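Local coordinates for protein putative cytochrome P450 154A1 (Streptomyces coelicolor, PDB 1ODO) that is a putative cytochrome P450 of the bacterial CYP154 family, carrying an iron protoporphyrin IX and here also binding 4-phenyl-1H-imidazole, at residues 7-12 and 32-37; 38-43 and 312-317; 250-255 and 396-401; 273-278 and 367-372. One frame throughout, in Å; residues are numbered along the deposited sequence.

Contact 1. Residues 7-12 and 32-37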
loop_
_atom_site.group_PDB
_atom_site.type_symbol
_atom_site.label_atom_id
_atom_site.label_comp_id
_atom_site.label_asym_id
_atom_site.label_seq_id
_atom_site.Cartn_x
_atom_site.Cartn_y
_atom_site.Cartn_z
ATOM N N ALA A 7 12.104 -7.697 22.963
ATOM C CA ALA A 7 11.641 -7.470 21.563
ATOM C C ALA A 7 12.276 -6.223 20.957
ATOM O O ALA A 7 12.519 -5.241 21.659
ATOM C CB ALA A 7 10.123 -7.333 21.537
ATOM N N LEU A 8 12.547 -6.267 19.656
ATOM C CA LEU A 8 13.147 -5.131 18.964
ATOM C C LEU A 8 12.011 -4.158 18.680
ATOM O O LEU A 8 11.051 -4.504 17.993
ATOM C CB LEU A 8 13.777 -5.577 17.643
ATOM C CG LEU A 8 14.316 -4.445 16.763
ATOM C CD1 LEU A 8 15.483 -3.762 17.459
ATOM C CD2 LEU A 8 14.755 -5.006 15.424
ATOM N N VAL A 9 12.116 -2.939 19.198
ATOM C CA VAL A 9 11.070 -1.948 18.983
ATOM C C VAL A 9 11.195 -1.216 17.653
ATOM O O VAL A 9 12.162 -0.498 17.415
ATOM C CB VAL A 9 11.056 -0.909 20.124
ATOM C CG1 VAL A 9 9.888 0.053 19.935
ATOM C CG2 VAL A 9 10.948 -1.615 21.464
ATOM N N LEU A 10 10.208 -1.406 16.782
ATOM C CA LEU A 10 10.217 -0.757 15.477
ATOM C C LEU A 10 9.816 0.710 15.638
ATOM O O LEU A 10 8.834 1.025 16.305
ATOM C CB LEU A 10 9.261 -1.478 14.524
ATOM C CG LEU A 10 9.555 -2.973 14.334
ATOM C CD1 LEU A 10 8.621 -3.547 13.281
ATOM C CD2 LEU A 10 11.010 -3.168 13.916
ATOM N N ASP A 11 10.598 1.594 15.027
ATOM C CA ASP A 11 10.378 3.037 15.073
ATOM C C ASP A 11 9.046 3.469 14.445
ATOM O O ASP A 11 8.859 3.367 13.235
ATOM C CB ASP A 11 11.563 3.721 14.379
ATOM C CG ASP A 11 11.456 5.231 14.359
ATOM O OD1 ASP A 11 10.621 5.802 15.089
ATOM O OD2 ASP A 11 12.233 5.849 13.604
ATOM N N PRO A 12 8.107 3.971 15.268
ATOM C CA PRO A 12 6.794 4.414 14.778
ATOM C C PRO A 12 6.862 5.581 13.793
ATOM O O PRO A 12 5.915 5.815 13.045
ATOM C CB PRO A 12 6.054 4.815 16.059
ATOM C CG PRO A 12 6.733 4.019 17.134
ATOM C CD PRO A 12 8.185 4.098 16.735
ATOM N N TRP A 32 11.562 -11.365 16.915
ATOM C CA TRP A 32 10.455 -10.965 17.779
ATOM C C TRP A 32 10.591 -9.444 17.902
ATOM O O TRP A 32 11.613 -8.944 18.375
ATOM C CB TRP A 32 10.609 -11.647 19.148
ATOM C CG TRP A 32 9.451 -11.495 20.105
ATOM C CD1 TRP A 32 9.494 -10.947 21.357
ATOM C CD2 TRP A 32 8.110 -11.970 19.924
ATOM N NE1 TRP A 32 8.266 -11.057 21.969
ATOM C CE2 TRP A 32 7.398 -11.681 21.112
ATOM C CE3 TRP A 32 7.439 -12.613 18.875
ATOM C CZ2 TRP A 32 6.049 -12.014 21.280
ATOM C CZ3 TRP A 32 6.096 -12.944 19.042
ATOM C CH2 TRP A 32 5.418 -12.644 20.238
ATOM N N VAL A 33 9.575 -8.710 17.457
ATOM C CA VAL A 33 9.615 -7.253 17.524
ATOM C C VAL A 33 8.403 -6.658 18.229
ATOM O O VAL A 33 7.441 -7.357 18.552
ATOM C CB VAL A 33 9.684 -6.626 16.102
ATOM C CG1 VAL A 33 10.898 -7.159 15.339
ATOM C CG2 VAL A 33 8.397 -6.939 15.335
ATOM N N ASP A 34 8.464 -5.353 18.465
ATOM C CA ASP A 34 7.380 -4.644 19.120
ATOM C C ASP A 34 6.831 -3.634 18.119
ATOM O O ASP A 34 7.574 -2.811 17.584
ATOM C CB ASP A 34 7.881 -3.912 20.365
ATOM C CG ASP A 34 6.798 -3.085 21.025
ATOM O OD1 ASP A 34 6.341 -3.466 22.122
ATOM O OD2 ASP A 34 6.395 -2.059 20.435
ATOM N N VAL A 35 5.533 -3.718 17.853
ATOM C CA VAL A 35 4.877 -2.810 16.915
ATOM C C VAL A 35 3.858 -2.011 17.719
ATOM O O VAL A 35 2.737 -2.465 17.947
ATOM C CB VAL A 35 4.156 -3.590 15.793
ATOM C CG1 VAL A 35 3.510 -2.621 14.802
ATOM C CG2 VAL A 35 5.145 -4.495 15.081
ATOM N N LEU A 36 4.270 -0.830 18.168
ATOM C CA LEU A 36 3.410 0.045 18.955
ATOM C C LEU A 36 2.783 -0.653 20.166
ATOM O O LEU A 36 1.598 -0.477 20.457
ATOM C CB LEU A 36 2.320 0.661 18.065
ATOM C CG LEU A 36 2.778 1.862 17.223
ATOM C CD1 LEU A 36 3.734 1.411 16.125
ATOM C CD2 LEU A 36 1.565 2.549 16.612
ATOM N N GLY A 37 3.582 -1.450 20.872
ATOM C CA GLY A 37 3.067 -2.142 22.043
ATOM C C GLY A 37 2.658 -3.592 21.862
ATOM O O GLY A 37 2.426 -4.294 22.846
HETATM O O HOH W 1 6.983 -0.041 17.894
#
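Leu-10 and Val-33 meet on one face of a short parallel strand pair, where the CD1 branch of Leu-10 slants across the valine and also reaches Val-35. Its contacts to CG2 of Val-33 and CG2 of Val-35 are each 4.0 Å long. Leu-10 keeps CG anti to its carbonyl carbon (chi1 -57°), and CG comes 4.1 Å from Val-33 CB. Leu-8 joins them from the same face, its CB against CG1 of Val-33, and helix 17-25 covers this side. On the other face Val-9 runs alongside Asp-34 in the same sense, with Val-9 CG2 4.0 Å from Asp-34 CB. At one end the Ala-7 methyl approaches CD1 of Trp-32 at 3.7 Å; at the other Pro-12 and Leu-36 pass in opposite senses. The backbone ladder runs from Leu-8 N to Trp-32 O, from Asp-34 N to Leu-8 O (2.8 Å) and from Leu-10 N to Asp-34 O. Beyond it a water accepts from Leu-36 N. This pairing, which closes the beta-alpha-beta unit, is therefore joined mainly by backbone bonds and apolar contacts, while the Asp-34 carboxylate accepts Gly-37 N at OD2, an Asx motif, and Gln-39 NE2 at OD1, which probably helps to hold the following turn.

Contact 2. Residues 38-43 and 312-317; sequences VQAWSV and GEPILA
Trp-41 and Glu-313 meet through the indole N-H, which gives a nearly straight bond of 3.0 Å from NE1 to Glu-313 OE1 (172° at the hydrogen). The oxygen sits in the indole plane, yet the donor stands well above the plane of the carboxylate, the two flat groups being turned 53° apart. Trp-41 and Ile-315 share a face of the sheet; CG of Trp-41 lies anti to its carbonyl carbon (chi1 -73°). Along the backbone, Trp-41 is gripped twice: its N donates to Pro-314 O, and its O accepts from Leu-316 N at 2.7 Å. Val-43 N continues the ladder to Leu-316 O. At the start of the ladder one carbon pair is tight, the Ala-40 methyl lying 3.4 Å from Pro-314 CB, closer than ordinary van der Waals contact. Farther on, CG2 of Val-43 lies abreast of CG2 of Ile-315, 4.1 Å away. In the second shell, Ala-310 N also donates to Glu-313 OE1, and Trp-32 meets the Trp-41 ring edge to face. Strands 38-43 and 314-317 are thus parallel neighbours in the mixed beta-sheet of the P450 fold, and the side chain of Ala-317 is about 5 Å from the haem. Two N-H groups converging on one carboxylate oxygen would be expected to favour the charged form of Glu-313 beside a largely apolar pairing.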
loop_
_atom_site.group_PDB
_atom_site.type_symbol
_atom_site.label_atom_id
_atom_site.label_comp_id
_atom_site.label_asym_id
_atom_site.label_seq_id
_atom_site.Cartn_x
_atom_site.Cartn_y
_atom_site.Cartn_z
ATOM N N VAL A 38 2.543 -4.043 20.617
ATOM C CA VAL A 38 2.161 -5.429 20.350
ATOM C C VAL A 38 3.395 -6.173 19.853
ATOM O O VAL A 38 4.045 -5.732 18.906
ATOM C CB VAL A 38 1.046 -5.520 19.277
ATOM C CG1 VAL A 38 0.896 -6.960 18.794
ATOM C CG2 VAL A 38 -0.278 -5.027 19.862
ATOM N N GLN A 39 3.726 -7.288 20.501
ATOM C CA GLN A 39 4.891 -8.068 20.099
ATOM C C GLN A 39 4.498 -9.111 19.063
ATOM O O GLN A 39 3.477 -9.787 19.193
ATOM C CB GLN A 39 5.534 -8.752 21.307
ATOM C CG GLN A 39 6.115 -7.789 22.336
ATOM C CD GLN A 39 5.050 -7.101 23.165
ATOM O OE1 GLN A 39 4.295 -7.753 23.885
ATOM N NE2 GLN A 39 4.985 -5.777 23.072
ATOM N N ALA A 40 5.318 -9.239 18.028
ATOM C CA ALA A 40 5.037 -10.201 16.976
ATOM C C ALA A 40 6.304 -10.645 16.278
ATOM O O ALA A 40 7.369 -10.045 16.437
ATOM C CB ALA A 40 4.091 -9.584 15.954
ATOM N N TRP A 41 6.175 -11.704 15.493
ATOM C CA TRP A 41 7.308 -12.229 14.758
ATOM C C TRP A 41 7.434 -11.518 13.421
ATOM O O TRP A 41 6.579 -11.679 12.550
ATOM C CB TRP A 41 7.135 -13.723 14.484
ATOM C CG TRP A 41 7.304 -14.595 15.683
ATOM C CD1 TRP A 41 6.314 -15.148 16.442
ATOM C CD2 TRP A 41 8.542 -15.040 16.248
ATOM N NE1 TRP A 41 6.859 -15.918 17.443
ATOM C CE2 TRP A 41 8.224 -15.870 17.348
ATOM C CE3 TRP A 41 9.890 -14.821 15.931
ATOM C CZ2 TRP A 41 9.208 -16.486 18.136
ATOM C CZ3 TRP A 41 10.872 -15.434 16.715
ATOM C CH2 TRP A 41 10.521 -16.258 17.805
ATOM N N SER A 42 8.474 -10.705 13.265
ATOM C CA SER A 42 8.680 -10.005 12.005
ATOM C C SER A 42 9.402 -11.046 11.165
ATOM O O SER A 42 10.396 -11.614 11.610
ATOM C CB SER A 42 9.594 -8.794 12.174
ATOM O OG SER A 42 10.232 -8.492 10.937
ATOM N N VAL A 43 8.899 -11.320 9.969
ATOM C CA VAL A 43 9.534 -12.303 9.102
ATOM C C VAL A 43 10.022 -11.596 7.842
ATOM O O VAL A 43 9.238 -10.934 7.161
ATOM C CB VAL A 43 8.540 -13.421 8.703
ATOM C CG1 VAL A 43 9.209 -14.398 7.748
ATOM C CG2 VAL A 43 8.045 -14.148 9.947
ATOM N N GLY A 312 -1.380 -18.838 18.347
ATOM C CA GLY A 312 -1.876 -17.586 18.886
ATOM C C GLY A 312 -0.927 -16.401 18.833
ATOM O O GLY A 312 -1.340 -15.280 19.115
ATOM N N GLU A 313 0.338 -16.622 18.483
ATOM C CA GLU A 313 1.284 -15.506 18.418
ATOM C C GLU A 313 1.170 -14.796 17.073
ATOM O O GLU A 313 0.899 -15.430 16.050
ATOM C CB GLU A 313 2.716 -15.994 18.654
ATOM C CG GLU A 313 2.942 -16.525 20.060
ATOM C CD GLU A 313 4.403 -16.794 20.369
ATOM O OE1 GLU A 313 5.142 -17.230 19.460
ATOM O OE2 GLU A 313 4.809 -16.585 21.529
ATOM N N PRO A 314 1.366 -13.465 17.058
ATOM C CA PRO A 314 1.271 -12.683 15.820
ATOM C C PRO A 314 2.467 -12.820 14.894
ATOM O O PRO A 314 3.583 -13.112 15.328
ATOM C CB PRO A 314 1.108 -11.240 16.317
ATOM C CG PRO A 314 0.667 -11.390 17.749
ATOM C CD PRO A 314 1.469 -12.567 18.217
ATOM N N ILE A 315 2.213 -12.568 13.612
ATOM C CA ILE A 315 3.229 -12.649 12.569
ATOM C C ILE A 315 3.146 -11.385 11.723
ATOM O O ILE A 315 2.095 -11.076 11.160
ATOM C CB ILE A 315 2.985 -13.870 11.666
ATOM C CG1 ILE A 315 3.130 -15.150 12.488
ATOM C CG2 ILE A 315 3.950 -13.851 10.479
ATOM C CD1 ILE A 315 2.674 -16.405 11.762
ATOM N N LEU A 316 4.254 -10.658 11.644
ATOM C CA LEU A 316 4.320 -9.422 10.870
ATOM C C LEU A 316 5.146 -9.611 9.599
ATOM O O LEU A 316 6.351 -9.830 9.667
ATOM C CB LEU A 316 4.954 -8.316 11.718
ATOM C CG LEU A 316 5.066 -6.930 11.075
ATOM C CD1 LEU A 316 3.699 -6.247 11.071
ATOM C CD2 LEU A 316 6.077 -6.100 11.859
ATOM N N ALA A 317 4.503 -9.523 8.442
ATOM C CA ALA A 317 5.216 -9.687 7.180
ATOM C C ALA A 317 5.998 -8.406 6.904
ATOM O O ALA A 317 5.405 -7.343 6.722
ATOM C CB ALA A 317 4.229 -9.962 6.048
#

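Contact 3. Residues 250-255 and 396-401; sequences VIDQAV and NGHQRL
Asp-252 holds its CG anti to the backbone N (chi1 172°), which carries the carboxylate carbon out from the helix toward His-398, whose own CG lies anti to its carbonyl carbon (chi1 -61°). Carboxylate and imidazole end up nearly coplanar, 23° apart, although the two side chains cross at about a right angle. ND1 donates to OD1 of Asp-252 at 2.7 Å, meeting the oxygen on its syn side, and the backbone N of His-398 reaches OD2 at 2.8 Å from above the carboxylate plane. Each carboxylate oxygen thus holds one N-H of the same residue, fixing both the imidazole and the main chain that bears it. OD2 has a further partner in the salt bridge to Arg-141, so the aspartate probably stays ionised. The contact joins helix 247-260 of the P450 fold to the irregular segment that leads into strand 402-404; two residues earlier in the helix, Val-250 touches the haem. Next along the helix, Gln-253 NE2 makes a weak bond to Asn-396 O at 3.3 Å. Asn-396 ND2 donates to Pro-287 O and to Glu-286 OE1. Closer to the strand, the CD2 branch of Leu-401 packs on CG1 of Val-255 at 4.0 Å and lies 3.8 Å from Asp-252 O.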
loop_
_atom_site.group_PDB
_atom_site.type_symbol
_atom_site.label_atom_id
_atom_site.label_comp_id
_atom_site.label_asym_id
_atom_site.label_seq_id
_atom_site.Cartn_x
_atom_site.Cartn_y
_atom_site.Cartn_z
ATOM N N VAL A 250 4.305 4.749 -4.578
ATOM C CA VAL A 250 4.998 4.056 -5.649
ATOM C C VAL A 250 5.373 5.102 -6.696
ATOM O O VAL A 250 6.471 5.074 -7.248
ATOM C CB VAL A 250 4.109 2.982 -6.298
ATOM C CG1 VAL A 250 4.911 2.212 -7.336
ATOM C CG2 VAL A 250 3.573 2.034 -5.231
ATOM N N ILE A 251 4.462 6.031 -6.967
ATOM C CA ILE A 251 4.734 7.080 -7.952
ATOM C C ILE A 251 5.891 7.933 -7.428
ATOM O O ILE A 251 6.813 8.280 -8.165
ATOM C CB ILE A 251 3.487 7.964 -8.179
ATOM C CG1 ILE A 251 2.373 7.121 -8.817
ATOM C CG2 ILE A 251 3.846 9.168 -9.057
ATOM C CD1 ILE A 251 1.065 7.868 -9.056
ATOM N N ASP A 252 5.819 8.258 -6.142
ATOM C CA ASP A 252 6.822 9.058 -5.444
ATOM C C ASP A 252 8.202 8.412 -5.600
ATOM O O ASP A 252 9.134 9.018 -6.138
ATOM C CB ASP A 252 6.432 9.131 -3.956
ATOM C CG ASP A 252 7.501 9.781 -3.070
ATOM O OD1 ASP A 252 8.705 9.691 -3.379
ATOM O OD2 ASP A 252 7.127 10.366 -2.032
ATOM N N GLN A 253 8.323 7.173 -5.131
ATOM C CA GLN A 253 9.580 6.441 -5.204
ATOM C C GLN A 253 10.112 6.228 -6.619
ATOM O O GLN A 253 11.311 6.375 -6.854
ATOM C CB GLN A 253 9.437 5.095 -4.495
ATOM C CG GLN A 253 9.134 5.202 -3.003
ATOM C CD GLN A 253 10.303 5.743 -2.185
ATOM O OE1 GLN A 253 11.372 6.034 -2.719
ATOM N NE2 GLN A 253 10.095 5.879 -0.881
ATOM N N ALA A 254 9.235 5.888 -7.561
ATOM C CA ALA A 254 9.673 5.665 -8.936
ATOM C C ALA A 254 10.263 6.946 -9.517
ATOM O O ALA A 254 11.345 6.935 -10.095
ATOM C CB ALA A 254 8.502 5.184 -9.799
ATOM N N VAL A 255 9.547 8.055 -9.360
ATOM C CA VAL A 255 10.033 9.325 -9.881
ATOM C C VAL A 255 11.330 9.736 -9.196
ATOM O O VAL A 255 12.300 10.095 -9.858
ATOM C CB VAL A 255 8.990 10.450 -9.692
ATOM C CG1 VAL A 255 9.574 11.783 -10.148
ATOM C CG2 VAL A 255 7.743 10.130 -10.491
ATOM N N ASN A 396 5.903 3.997 2.946
ATOM C CA ASN A 396 7.265 4.318 2.538
ATOM C C ASN A 396 7.267 5.359 1.412
ATOM O O ASN A 396 7.123 5.027 0.237
ATOM C CB ASN A 396 7.981 3.038 2.085
ATOM C CG ASN A 396 9.395 3.293 1.579
ATOM O OD1 ASN A 396 10.069 4.225 2.019
ATOM N ND2 ASN A 396 9.859 2.441 0.665
ATOM N N GLY A 397 7.419 6.624 1.786
ATOM C CA GLY A 397 7.438 7.688 0.796
ATOM C C GLY A 397 8.097 8.934 1.356
ATOM O O GLY A 397 8.509 8.950 2.515
ATOM N N HIS A 398 8.213 9.970 0.530
ATOM C CA HIS A 398 8.825 11.222 0.960
ATOM C C HIS A 398 7.708 12.184 1.338
ATOM O O HIS A 398 6.632 12.149 0.751
ATOM C CB HIS A 398 9.664 11.841 -0.170
ATOM C CG HIS A 398 10.802 10.982 -0.627
ATOM N ND1 HIS A 398 10.676 10.048 -1.634
ATOM C CD2 HIS A 398 12.088 10.908 -0.204
ATOM C CE1 HIS A 398 11.834 9.436 -1.811
ATOM N NE2 HIS A 398 12.706 9.939 -0.956
ATOM N N GLN A 399 7.954 13.042 2.322
ATOM C CA GLN A 399 6.935 13.997 2.742
ATOM C C GLN A 399 6.620 14.963 1.605
ATOM O O GLN A 399 5.500 15.460 1.484
ATOM C CB GLN A 399 7.417 14.769 3.970
ATOM C CG GLN A 399 7.422 13.934 5.243
ATOM C CD GLN A 399 7.890 14.719 6.455
ATOM O OE1 GLN A 399 7.556 15.892 6.613
ATOM N NE2 GLN A 399 8.654 14.069 7.322
ATOM N N ARG A 400 7.619 15.213 0.769
ATOM C CA ARG A 400 7.473 16.113 -0.368
ATOM C C ARG A 400 8.433 15.692 -1.477
ATOM O O ARG A 400 9.436 15.028 -1.216
ATOM C CB ARG A 400 7.762 17.548 0.076
ATOM C CG ARG A 400 9.077 17.700 0.824
ATOM C CD ARG A 400 9.107 18.951 1.707
ATOM N NE ARG A 400 8.878 20.179 0.950
ATOM C CZ ARG A 400 7.676 20.641 0.621
ATOM N NH1 ARG A 400 6.587 19.979 0.987
ATOM N NH2 ARG A 400 7.563 21.761 -0.082
ATOM N N LEU A 401 8.114 16.065 -2.712
ATOM C CA LEU A 401 8.954 15.726 -3.855
ATOM C C LEU A 401 9.057 16.961 -4.745
ATOM O O LEU A 401 8.432 17.034 -5.807
ATOM C CB LEU A 401 8.347 14.553 -4.635
ATOM C CG LEU A 401 9.210 13.950 -5.750
ATOM C CD1 LEU A 401 10.556 13.502 -5.189
ATOM C CD2 LEU A 401 8.487 12.775 -6.376
#

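Contact 4. Residues 273-278 and 367-372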
loop_
_atom_site.group_PDB
_atom_site.type_symbol
_atom_site.label_atom_id
_atom_site.label_comp_id
_atom_site.label_asym_id
_atom_site.label_seq_id
_atom_site.Cartn_x
_atom_site.Cartn_y
_atom_site.Cartn_z
ATOM N N VAL A 273 15.117 -1.027 -21.096
ATOM C CA VAL A 273 14.176 -1.431 -20.052
ATOM C C VAL A 273 12.912 -0.638 -20.345
ATOM O O VAL A 273 12.970 0.402 -21.001
ATOM C CB VAL A 273 14.655 -1.083 -18.614
ATOM C CG1 VAL A 273 16.064 -1.612 -18.383
ATOM C CG2 VAL A 273 14.579 0.420 -18.381
ATOM N N THR A 274 11.776 -1.127 -19.865
ATOM C CA THR A 274 10.497 -0.459 -20.075
ATOM C C THR A 274 10.058 0.278 -18.815
ATOM O O THR A 274 10.678 0.147 -17.759
ATOM C CB THR A 274 9.395 -1.469 -20.402
ATOM O OG1 THR A 274 9.236 -2.362 -19.292
ATOM C CG2 THR A 274 9.748 -2.268 -21.648
ATOM N N TRP A 275 8.985 1.053 -18.927
ATOM C CA TRP A 275 8.490 1.783 -17.770
ATOM C C TRP A 275 8.016 0.730 -16.775
ATOM O O TRP A 275 8.129 0.910 -15.565
ATOM C CB TRP A 275 7.322 2.697 -18.157
ATOM C CG TRP A 275 7.747 3.906 -18.923
ATOM C CD1 TRP A 275 7.388 4.242 -20.197
ATOM C CD2 TRP A 275 8.621 4.945 -18.465
ATOM N NE1 TRP A 275 7.985 5.428 -20.561
ATOM C CE2 TRP A 275 8.748 5.880 -19.516
ATOM C CE3 TRP A 275 9.310 5.178 -17.264
ATOM C CZ2 TRP A 275 9.536 7.030 -19.406
ATOM C CZ3 TRP A 275 10.097 6.327 -17.156
ATOM C CH2 TRP A 275 10.200 7.235 -18.223
ATOM N N ALA A 276 7.490 -0.375 -17.299
ATOM C CA ALA A 276 7.001 -1.458 -16.457
ATOM C C ALA A 276 8.160 -2.039 -15.655
ATOM O O ALA A 276 8.006 -2.361 -14.481
ATOM C CB ALA A 276 6.337 -2.546 -17.313
ATOM N N ASP A 277 9.323 -2.178 -16.284
ATOM C CA ASP A 277 10.486 -2.720 -15.585
ATOM C C ASP A 277 10.870 -1.794 -14.436
ATOM O O ASP A 277 11.254 -2.247 -13.357
ATOM C CB ASP A 277 11.694 -2.852 -16.515
ATOM C CG ASP A 277 11.512 -3.917 -17.575
ATOM O OD1 ASP A 277 10.809 -4.919 -17.314
ATOM O OD2 ASP A 277 12.099 -3.754 -18.668
ATOM N N VAL A 278 10.784 -0.489 -14.680
ATOM C CA VAL A 278 11.127 0.485 -13.654
ATOM C C VAL A 278 10.153 0.390 -12.488
ATOM O O VAL A 278 10.550 0.508 -11.327
ATOM C CB VAL A 278 11.115 1.920 -14.220
ATOM C CG1 VAL A 278 11.225 2.931 -13.092
ATOM C CG2 VAL A 278 12.277 2.093 -15.185
ATOM N N ALA A 367 1.572 7.096 -15.507
ATOM C CA ALA A 367 2.016 8.364 -14.947
ATOM C C ALA A 367 3.464 8.648 -15.341
ATOM O O ALA A 367 3.788 9.751 -15.778
ATOM C CB ALA A 367 1.874 8.344 -13.428
ATOM N N LEU A 368 4.331 7.649 -15.205
ATOM C CA LEU A 368 5.738 7.831 -15.558
ATOM C C LEU A 368 5.924 8.205 -17.022
ATOM O O LEU A 368 6.631 9.159 -17.338
ATOM C CB LEU A 368 6.540 6.563 -15.263
ATOM C CG LEU A 368 6.705 6.180 -13.792
ATOM C CD1 LEU A 368 7.513 4.893 -13.700
ATOM C CD2 LEU A 368 7.399 7.305 -13.035
ATOM N N GLU A 369 5.287 7.444 -17.904
ATOM C CA GLU A 369 5.374 7.679 -19.340
ATOM C C GLU A 369 4.952 9.092 -19.713
ATOM O O GLU A 369 5.656 9.787 -20.448
ATOM C CB GLU A 369 4.504 6.664 -20.087
ATOM C CG GLU A 369 4.453 6.876 -21.589
ATOM C CD GLU A 369 3.692 5.780 -22.308
ATOM O OE1 GLU A 369 2.536 5.503 -21.929
ATOM O OE2 GLU A 369 4.253 5.199 -23.258
ATOM N N SER A 370 3.807 9.517 -19.192
ATOM C CA SER A 370 3.282 10.848 -19.470
ATOM C C SER A 370 4.160 11.958 -18.893
ATOM O O SER A 370 4.478 12.926 -19.581
ATOM C CB SER A 370 1.859 10.963 -18.912
ATOM O OG SER A 370 1.295 12.236 -19.180
ATOM N N LEU A 371 4.558 11.806 -17.633
ATOM C CA LEU A 371 5.393 12.795 -16.962
ATOM C C LEU A 371 6.742 13.033 -17.640
ATOM O O LEU A 371 7.081 14.168 -17.989
ATOM C CB LEU A 371 5.627 12.377 -15.509
ATOM C CG LEU A 371 6.484 13.328 -14.670
ATOM C CD1 LEU A 371 5.754 14.652 -14.497
ATOM C CD2 LEU A 371 6.769 12.703 -13.313
ATOM N N PHE A 372 7.521 11.973 -17.823
ATOM C CA PHE A 372 8.823 12.126 -18.461
ATOM C C PHE A 372 8.711 12.379 -19.957
ATOM O O PHE A 372 9.649 12.866 -20.586
ATOM C CB PHE A 372 9.704 10.905 -18.182
ATOM C CG PHE A 372 10.215 10.853 -16.776
ATOM C CD1 PHE A 372 9.472 10.239 -15.770
ATOM C CD2 PHE A 372 11.413 11.475 -16.441
ATOM C CE1 PHE A 372 9.918 10.251 -14.442
ATOM C CE2 PHE A 372 11.867 11.493 -15.122
ATOM C CZ PHE A 372 11.117 10.879 -14.119
#
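Trp-275 lays one face of its indole against helix 357-374, where Glu-369 and Leu-368 meet it from the same helical turn. The CH-pi interaction comes from Glu-369: its CB stands 4.0 Å from the centroid of the five-membered ring, over the face, and its CA lies 3.7 Å from NE1. The aliphatic part of the glutamate, CA to CG, does the touching; the side chain crosses the indole at about a right angle. With CG anti to the backbone N (chi1 176°), CG stays beside NE1, 4.0 Å away. Apolar contacts take up the benzo side, with Leu-368 CB 3.7 Å from CE3 and Phe-372 CB 3.7 Å from CH2. Val-278, one turn after the tryptophan, adds a looser touch of CG1 on Leu-368 CD1 at 4.2 Å. Leu-368, Glu-369 and Phe-372 thus form an i, i+1, i+4 patch of one helix that receives a single large side chain from the first turn of helix 275-285, within the helical part of the P450 fold. The aromatic pairing is slight: the six-membered ring of Trp-275 and the ring of Phe-372 are 29° from parallel but slid apart, centroids 5.7 Å from each other. The side-chain hydrogen bonds within 273-278 belong to Thr-274 and Asp-277, a capping box in which Asp-277 N donates to Thr-274 OG1 (3.0 Å) and Thr-274 N to Asp-277 OD2, fixing the helix start immediately before the tryptophan.

From the N terminus, contact 1 closes first, a short loop through helix 17-25 that returns strand 30-35 beside strand 8-9. Strand 38-43 follows at once and opens contact 2 in the same sheet; Ala-40 and Gln-39 touch the 32-37 segment there. Contact 2 closes only at 312-317, after most of the helical part of the chain. Before that, 250-255 opens contact 3 and 273-278 opens contact 4, so contact 2 crosses both. Contact 4, joining helices 275-285 and 357-374, is nested inside the loop of contact 3, which ties helix 247-260 to the segment before strand 402-404. Contacts 3 and 4 meet where Val-255 packs on Leu-368 and Leu-371.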